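Local coordinates for protein jasmonate-induced oxygenase 2 (Arabidopsis thaliana, PDB 6LSV) that oxidises the plant hormone jasmonate to 12-hydroxyjasmonate, using iron, 2-oxoglutarate and molecular oxygen, and so takes part in the jasmonate defence response, at residues A[325-329]-A[330-334]; A[302-305]-A[306-309]; A[346-349]-A[350-353]. All coordinates share one frame; numbering follows the deposited sequence.

Contact 1 (A[325-329]-A[330-334]); sequences PPMTF and DQYRL. With JAA ({(1R,2R)-3-oxo-2-[(2Z)-pent-2-en-1-yl]cyclopentyl}acetic acid), chain D.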
loop_
_atom_site.group_PDB
_atom_site.type_symbol
_atom_site.label_atom_id
_atom_site.label_comp_id
_atom_site.label_asym_id
_atom_site.label_seq_id
_atom_site.Cartn_x
_atom_site.Cartn_y
_atom_site.Cartn_z
ATOM N N PRO A 325 -23.020 0.760 2.095
ATOM C CA PRO A 325 -23.531 1.868 2.905
ATOM C C PRO A 325 -22.446 2.900 3.154
ATOM O O PRO A 325 -21.256 2.625 2.938
ATOM C CB PRO A 325 -23.952 1.180 4.211
ATOM C CG PRO A 325 -23.087 -0.031 4.280
ATOM C CD PRO A 325 -22.946 -0.494 2.862
ATOM N N PRO A 326 -22.810 4.102 3.604
ATOM C CA PRO A 326 -21.790 5.124 3.868
ATOM C C PRO A 326 -20.966 4.796 5.105
ATOM O O PRO A 326 -21.481 4.287 6.103
ATOM C CB PRO A 326 -22.613 6.401 4.071
ATOM C CG PRO A 326 -23.969 5.910 4.488
ATOM C CD PRO A 326 -24.176 4.643 3.719
ATOM N N MET A 327 -19.670 5.101 5.027
ATOM C CA MET A 327 -18.761 4.904 6.151
ATOM C C MET A 327 -17.530 5.768 5.932
ATOM O O MET A 327 -16.945 5.750 4.845
ATOM C CB MET A 327 -18.363 3.428 6.296
ATOM C CG MET A 327 -17.416 3.147 7.458
ATOM S SD MET A 327 -16.895 1.418 7.568
ATOM C CE MET A 327 -18.144 0.737 8.654
ATOM N N THR A 328 -17.145 6.525 6.954
ATOM C CA THR A 328 -15.942 7.334 6.847
ATOM C C THR A 328 -14.710 6.439 6.752
ATOM O O THR A 328 -14.730 5.265 7.133
ATOM C CB THR A 328 -15.803 8.273 8.047
ATOM O OG1 THR A 328 -15.482 7.508 9.216
ATOM C CG2 THR A 328 -17.095 9.036 8.283
ATOM N N PHE A 329 -13.625 7.008 6.223
ATOM C CA PHE A 329 -12.365 6.279 6.195
ATOM C C PHE A 329 -11.765 6.138 7.588
ATOM O O PHE A 329 -10.988 5.205 7.827
ATOM C CB PHE A 329 -11.372 6.966 5.257
ATOM C CG PHE A 329 -10.094 6.205 5.075
ATOM C CD1 PHE A 329 -10.117 4.872 4.696
ATOM C CD2 PHE A 329 -8.871 6.816 5.291
ATOM C CE1 PHE A 329 -8.940 4.163 4.532
ATOM C CE2 PHE A 329 -7.692 6.116 5.129
ATOM C CZ PHE A 329 -7.725 4.784 4.749
ATOM N N ASP A 330 -12.114 7.037 8.510
ATOM C CA ASP A 330 -11.701 6.871 9.899
ATOM C C ASP A 330 -12.287 5.600 10.498
ATOM O O ASP A 330 -11.599 4.871 11.222
ATOM C CB ASP A 330 -12.125 8.087 10.717
ATOM C CG ASP A 330 -11.063 9.157 10.751
ATOM O OD1 ASP A 330 -9.879 8.815 10.547
ATOM O OD2 ASP A 330 -11.412 10.333 10.989
ATOM N N GLN A 331 -13.560 5.319 10.210
ATOM C CA GLN A 331 -14.168 4.081 10.685
ATOM C C GLN A 331 -13.607 2.878 9.943
ATOM O O GLN A 331 -13.351 1.831 10.547
ATOM C CB GLN A 331 -15.685 4.137 10.513
ATOM C CG GLN A 331 -16.427 4.890 11.594
ATOM C CD GLN A 331 -17.596 5.683 11.038
ATOM O OE1 GLN A 331 -18.364 5.183 10.215
ATOM N NE2 GLN A 331 -17.742 6.921 11.492
ATOM N N TYR A 332 -13.415 3.011 8.629
ATOM C CA TYR A 332 -13.032 1.868 7.808
ATOM C C TYR A 332 -11.635 1.372 8.156
ATOM O O TYR A 332 -11.412 0.165 8.301
ATOM C CB TYR A 332 -13.114 2.243 6.329
ATOM C CG TYR A 332 -12.993 1.066 5.391
ATOM C CD1 TYR A 332 -11.749 0.551 5.046
ATOM C CD2 TYR A 332 -14.123 0.470 4.851
ATOM C CE1 TYR A 332 -11.638 -0.525 4.191
ATOM C CE2 TYR A 332 -14.020 -0.605 3.992
ATOM C CZ TYR A 332 -12.774 -1.097 3.666
ATOM O OH TYR A 332 -12.665 -2.168 2.815
ATOM N N ARG A 333 -10.676 2.289 8.287
ATOM C CA ARG A 333 -9.286 1.889 8.471
ATOM C C ARG A 333 -9.056 1.117 9.765
ATOM O O ARG A 333 -8.007 0.480 9.906
ATOM C CB ARG A 333 -8.382 3.120 8.426
ATOM C CG ARG A 333 -8.455 3.965 9.679
ATOM C CD ARG A 333 -8.066 5.389 9.389
ATOM N NE ARG A 333 -6.844 5.457 8.598
ATOM C CZ ARG A 333 -6.291 6.593 8.193
ATOM N NH1 ARG A 333 -6.861 7.747 8.507
ATOM N NH2 ARG A 333 -5.175 6.573 7.474
ATOM N N LEU A 334 -10.003 1.139 10.700
ATOM C CA LEU A 334 -9.824 0.383 11.935
ATOM C C LEU A 334 -9.919 -1.123 11.720
ATOM O O LEU A 334 -9.406 -1.883 12.548
ATOM C CB LEU A 334 -10.844 0.834 12.981
ATOM C CG LEU A 334 -10.533 2.218 13.557
ATOM C CD1 LEU A 334 -11.677 2.732 14.419
ATOM C CD2 LEU A 334 -9.233 2.176 14.340
HETATM O O01 JAA D . 0.552 0.170 8.135
HETATM O O02 JAA D . -4.246 4.137 6.822
HETATM O O03 JAA D . -5.046 3.300 8.662
HETATM C C04 JAA D . -2.302 1.903 7.618
HETATM C C05 JAA D . -1.546 0.473 7.446
HETATM C C06 JAA D . -2.115 2.239 9.121
HETATM C C07 JAA D . -1.106 1.414 9.578
HETATM C C08 JAA D . -0.550 0.584 8.277
HETATM C C09 JAA D . -1.022 0.262 5.959
HETATM C C10 JAA D . -3.692 1.822 7.298
HETATM C C11 JAA D . -2.112 -0.384 5.102
HETATM C C12 JAA D . -4.366 3.161 7.611
HETATM C C13 JAA D . -1.867 -1.430 4.337
HETATM C C14 JAA D . -0.476 -2.057 4.271
HETATM C C15 JAA D . -0.579 -3.559 4.534
#

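Contact 2 (A[302-305]-A[306-309]); sequences NPKS and DIPI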
loop_
_atom_site.group_PDB
_atom_site.type_symbol
_atom_site.label_atom_id
_atom_site.label_comp_id
_atom_site.label_asym_id
_atom_site.label_seq_id
_atom_site.Cartn_x
_atom_site.Cartn_y
_atom_site.Cartn_z
ATOM N N ASN A 302 -5.508 9.136 0.129
ATOM C CA ASN A 302 -6.745 8.750 0.779
ATOM C C ASN A 302 -7.748 9.895 0.797
ATOM O O ASN A 302 -7.364 11.067 0.759
ATOM C CB ASN A 302 -6.470 8.295 2.218
ATOM C CG ASN A 302 -5.549 7.095 2.280
ATOM O OD1 ASN A 302 -5.607 6.210 1.427
ATOM N ND2 ASN A 302 -4.688 7.060 3.289
ATOM N N PRO A 303 -9.041 9.587 0.847
ATOM C CA PRO A 303 -10.033 10.643 1.060
ATOM C C PRO A 303 -9.924 11.201 2.467
ATOM O O PRO A 303 -9.488 10.515 3.395
ATOM C CB PRO A 303 -11.372 9.927 0.847
ATOM C CG PRO A 303 -11.085 8.491 1.111
ATOM C CD PRO A 303 -9.662 8.259 0.691
ATOM N N LYS A 304 -10.308 12.469 2.611
ATOM C CA LYS A 304 -10.438 13.078 3.931
ATOM C C LYS A 304 -11.194 12.143 4.874
ATOM O O LYS A 304 -12.293 11.679 4.559
ATOM C CB LYS A 304 -11.158 14.421 3.794
ATOM C CG LYS A 304 -11.089 15.319 5.009
ATOM C CD LYS A 304 -11.626 16.709 4.690
ATOM C CE LYS A 304 -11.676 17.586 5.928
ATOM N NZ LYS A 304 -12.507 16.984 7.004
ATOM N N SER A 305 -10.593 11.868 6.037
ATOM C CA SER A 305 -10.954 10.686 6.816
ATOM C C SER A 305 -12.316 10.788 7.504
ATOM O O SER A 305 -12.848 9.759 7.936
ATOM C CB SER A 305 -9.867 10.394 7.859
ATOM O OG SER A 305 -9.431 11.570 8.514
ATOM N N ASP A 306 -12.903 11.978 7.626
ATOM C CA ASP A 306 -14.223 12.075 8.237
ATOM C C ASP A 306 -15.343 12.212 7.209
ATOM O O ASP A 306 -16.510 12.352 7.593
ATOM C CB ASP A 306 -14.276 13.237 9.234
ATOM C CG ASP A 306 -13.739 14.537 8.660
ATOM O OD1 ASP A 306 -13.479 14.597 7.442
ATOM O OD2 ASP A 306 -13.593 15.510 9.431
ATOM N N ILE A 307 -15.020 12.164 5.921
ATOM C CA ILE A 307 -16.035 12.187 4.872
ATOM C C ILE A 307 -16.685 10.812 4.790
ATOM O O ILE A 307 -15.981 9.806 4.614
ATOM C CB ILE A 307 -15.432 12.580 3.515
ATOM C CG1 ILE A 307 -14.943 14.029 3.530
ATOM C CG2 ILE A 307 -16.445 12.363 2.400
ATOM C CD1 ILE A 307 -14.414 14.489 2.183
ATOM N N PRO A 308 -18.007 10.712 4.919
ATOM C CA PRO A 308 -18.676 9.419 4.700
ATOM C C PRO A 308 -18.546 8.999 3.243
ATOM O O PRO A 308 -19.045 9.673 2.341
ATOM C CB PRO A 308 -20.133 9.695 5.089
ATOM C CG PRO A 308 -20.088 10.925 5.934
ATOM C CD PRO A 308 -18.931 11.739 5.424
ATOM N N ILE A 309 -17.857 7.887 3.021
ATOM C CA ILE A 309 -17.605 7.372 1.682
ATOM C C ILE A 309 -18.734 6.427 1.302
ATOM O O ILE A 309 -19.089 5.525 2.073
ATOM C CB ILE A 309 -16.246 6.657 1.619
ATOM C CG1 ILE A 309 -15.104 7.652 1.845
ATOM C CG2 ILE A 309 -16.087 5.920 0.294
ATOM C CD1 ILE A 309 -15.068 8.779 0.844
#

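Contact 3 (A[346-349]-A[350-353]); sequences HVES and HISP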
loop_
_atom_site.group_PDB
_atom_site.type_symbol
_atom_site.label_atom_id
_atom_site.label_comp_id
_atom_site.label_asym_id
_atom_site.label_seq_id
_atom_site.Cartn_x
_atom_site.Cartn_y
_atom_site.Cartn_z
ATOM N N HIS A 346 -12.520 -7.406 4.121
ATOM C CA HIS A 346 -12.943 -6.162 4.755
ATOM C C HIS A 346 -13.943 -5.408 3.882
ATOM O O HIS A 346 -14.989 -4.960 4.366
ATOM C CB HIS A 346 -11.726 -5.288 5.067
ATOM C CG HIS A 346 -10.903 -5.779 6.218
ATOM N ND1 HIS A 346 -9.527 -5.693 6.240
ATOM C CD2 HIS A 346 -11.262 -6.360 7.389
ATOM C CE1 HIS A 346 -9.074 -6.203 7.372
ATOM N NE2 HIS A 346 -10.106 -6.613 8.088
ATOM N N VAL A 347 -13.647 -5.267 2.586
ATOM C CA VAL A 347 -14.561 -4.540 1.710
ATOM C C VAL A 347 -15.752 -5.409 1.306
ATOM O O VAL A 347 -16.855 -4.894 1.089
ATOM C CB VAL A 347 -13.813 -3.993 0.476
ATOM C CG1 VAL A 347 -13.233 -5.123 -0.360
ATOM C CG2 VAL A 347 -14.730 -3.110 -0.368
ATOM N N GLU A 348 -15.572 -6.726 1.212
ATOM C CA GLU A 348 -16.692 -7.570 0.812
ATOM C C GLU A 348 -17.691 -7.772 1.945
ATOM O O GLU A 348 -18.885 -7.953 1.682
ATOM C CB GLU A 348 -16.180 -8.908 0.283
ATOM C CG GLU A 348 -16.132 -8.952 -1.244
ATOM C CD GLU A 348 -14.932 -9.708 -1.776
ATOM O OE1 GLU A 348 -14.475 -10.641 -1.083
ATOM O OE2 GLU A 348 -14.444 -9.373 -2.879
ATOM N N SER A 349 -17.243 -7.734 3.201
ATOM C CA SER A 349 -18.194 -7.682 4.306
ATOM C C SER A 349 -18.850 -6.315 4.443
ATOM O O SER A 349 -19.732 -6.146 5.294
ATOM C CB SER A 349 -17.503 -8.053 5.618
ATOM O OG SER A 349 -16.751 -6.963 6.111
ATOM N N HIS A 350 -18.431 -5.343 3.635
ATOM C CA HIS A 350 -19.024 -4.015 3.618
ATOM C C HIS A 350 -20.156 -3.894 2.602
ATOM O O HIS A 350 -20.923 -2.928 2.667
ATOM C CB HIS A 350 -17.932 -2.972 3.326
ATOM C CG HIS A 350 -18.324 -1.559 3.636
ATOM N ND1 HIS A 350 -18.854 -1.178 4.850
ATOM C CD2 HIS A 350 -18.238 -0.431 2.893
ATOM C CE1 HIS A 350 -19.091 0.122 4.836
ATOM N NE2 HIS A 350 -18.725 0.600 3.661
ATOM N N ILE A 351 -20.274 -4.846 1.672
ATOM C CA ILE A 351 -21.390 -4.848 0.728
ATOM C C ILE A 351 -22.692 -4.937 1.511
ATOM O O ILE A 351 -22.898 -5.874 2.292
ATOM C CB ILE A 351 -21.257 -6.003 -0.273
ATOM C CG1 ILE A 351 -20.264 -5.656 -1.385
ATOM C CG2 ILE A 351 -22.607 -6.340 -0.885
ATOM C CD1 ILE A 351 -19.763 -6.858 -2.161
ATOM N N SER A 352 -23.571 -3.956 1.316
ATOM C CA SER A 352 -24.819 -3.915 2.065
ATOM C C SER A 352 -25.667 -5.150 1.754
ATOM O O SER A 352 -25.617 -5.683 0.642
ATOM C CB SER A 352 -25.592 -2.633 1.749
ATOM O OG SER A 352 -25.412 -2.233 0.403
ATOM N N PRO A 353 -26.447 -5.641 2.733
ATOM C CA PRO A 353 -27.189 -6.906 2.617
ATOM C C PRO A 353 -28.196 -6.926 1.467
ATOM O O PRO A 353 -28.661 -5.863 1.053
ATOM C CB PRO A 353 -27.912 -7.019 3.968
ATOM C CG PRO A 353 -27.921 -5.633 4.531
ATOM C CD PRO A 353 -26.664 -4.993 4.040
#

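Contact 1 (A[325-329]-A[330-334])
At the wall of the jasmonate pocket, F329, in the first turn of a short helix, and R333, four residues on, meet with the phenyl ring backing the guanidinium group that holds the substrate. R333 NE donates to JAA O03 at 2.8 Å and R333 NH2 to JAA O02 at 2.7 Å, the second bond nearly straight at 172°, so NE and NH2 each hold one carboxylate oxygen, O02 lying at the edge of the guanidinium near its plane. R337 and R208 also donate to the ligand. F329 CE2 stands over the centre of the guanidinium, 3.4 Å from R333 CZ, with the two planes inclined by 39°. The same arginine makes a CH-pi contact through its CB, 4.3 Å from the centroid of the F329 ring; a first torsion of 75°, with CG between backbone N and carbonyl carbon, and a later bend at chi3 bring CB over the face, toward its rim, while the guanidinium turns to CE2. D330 OD1 approaches the NH1 edge in a long salt bridge, while D330 OD2 makes a weak bond to S305 OG.

How such a helix begins is a textbook case of N-capping: T328 OG1 accepts from Q331 N at 3.1 Å. The following backbone bonds, Y332 N to T328 O and R333 N to F329 O, both 3.0 Å, complete the first turn. The M327 chain, bent at chi3, sets its sulfur obliquely beside the Y332 ring in a Met-aromatic contact, SD lying 5.2 Å from the centroid, and the tyrosine hydroxyl is hydrogen-bonded to D269.

Contact 2 (A[302-305]-A[306-309])
D306 reaches back to K304, two residues earlier, and closes a salt bridge in which K304 NZ is 2.6 Å from D306 OD1. The lysine comes to the syn lone pair of that oxygen, on the side of the other carboxylate oxygen, and D306 OD2 lies 3.0 Å from the same K304 NZ. Two torsions bring the charges together: K304 runs extended until its last bond, where chi4 of -58° turns the amine over, while D306 holds CG between its backbone N and carbonyl carbon.

I307 follows, its N donating to K304 O at 3.1 Å. The N-H points well at the oxygen, with an angle of 161°, but the donor stands above the carbonyl plane, 45° out of it. The isoleucine side chain then lies beside the stem of the lysine, with I307 CD1 3.6 Å from K304 CB.

Two positions on, I309 sends its CD1 to the proline ring of P303, 3.9 Å from P303 CB, the two side chains crossing at about a right angle. Q270, I273 and L274 of helix 269-274 pack on I309, and Q270 also touches P303, so this apolar pair faces the helix.

Closed by the bond from I307 to K304, the chain from K304 to I307 forms a type I beta turn, a connection that here leads from strand 294-302 of the main sheet into the short strand 308-309.

Contact 3 (A[346-349]-A[350-353])
V347 O receives H350 N at 3.0 Å, a weak bond with an N-H...O angle of 141°, as helix 345-348 runs out into the C-terminal tail. The next residue repeats the pattern: I351 N gives a weak bond to E348 O at 3.4 Å. Both bonds span three residues, the spacing of a 3-10 turn, and together they carry the helical winding a little past its last regular residue before I351 adopts an extended backbone. A first torsion of -165°, with CG anti to the backbone N and beside the carbonyl carbon, swings the H350 imidazole away from this part of the backbone. The H350 side chain packs with P325, M327 and I273.

On the helix itself, V347 is buried against Y332 and against D269 and Q272 of helix 269-274, while H346 touches Y332 and has its NE2 hydrogen-bonded to Q339 OE1. These contacts join the terminal helix to the body of the fold. S349 folds its hydroxyl back toward the helix, OG lying 3.2 Å from H346 O, with a first torsion of 78° that sets OG between the backbone N and the carbonyl carbon.

E348 and I351, both exposed, come near each other through their aliphatic carbons, with E348 CG 4.3 Å from I351 CD1.

Contact 1 is the middle member of the series, touching both of the others, while contacts 2 and 3 approach no closer than about 5 Å between nearest atoms. The centres of contacts 1 and 2 are 8 Å apart, and probable backbone hydrogen bonds join them: D330 N to S305 O at 2.9 Å, and I309 N to M327 O at 3.0 Å, the latter pairing antiparallel strands 308-309 and 327-328. Contact 3 meets contact 1 by packing, their centres 12 Å apart, with Y332 and P325 resting on the terminal segment. Only contact 1 binds jasmonate directly; the side chains of S305 and H346 lie about 8 and 9 Å from the ligand.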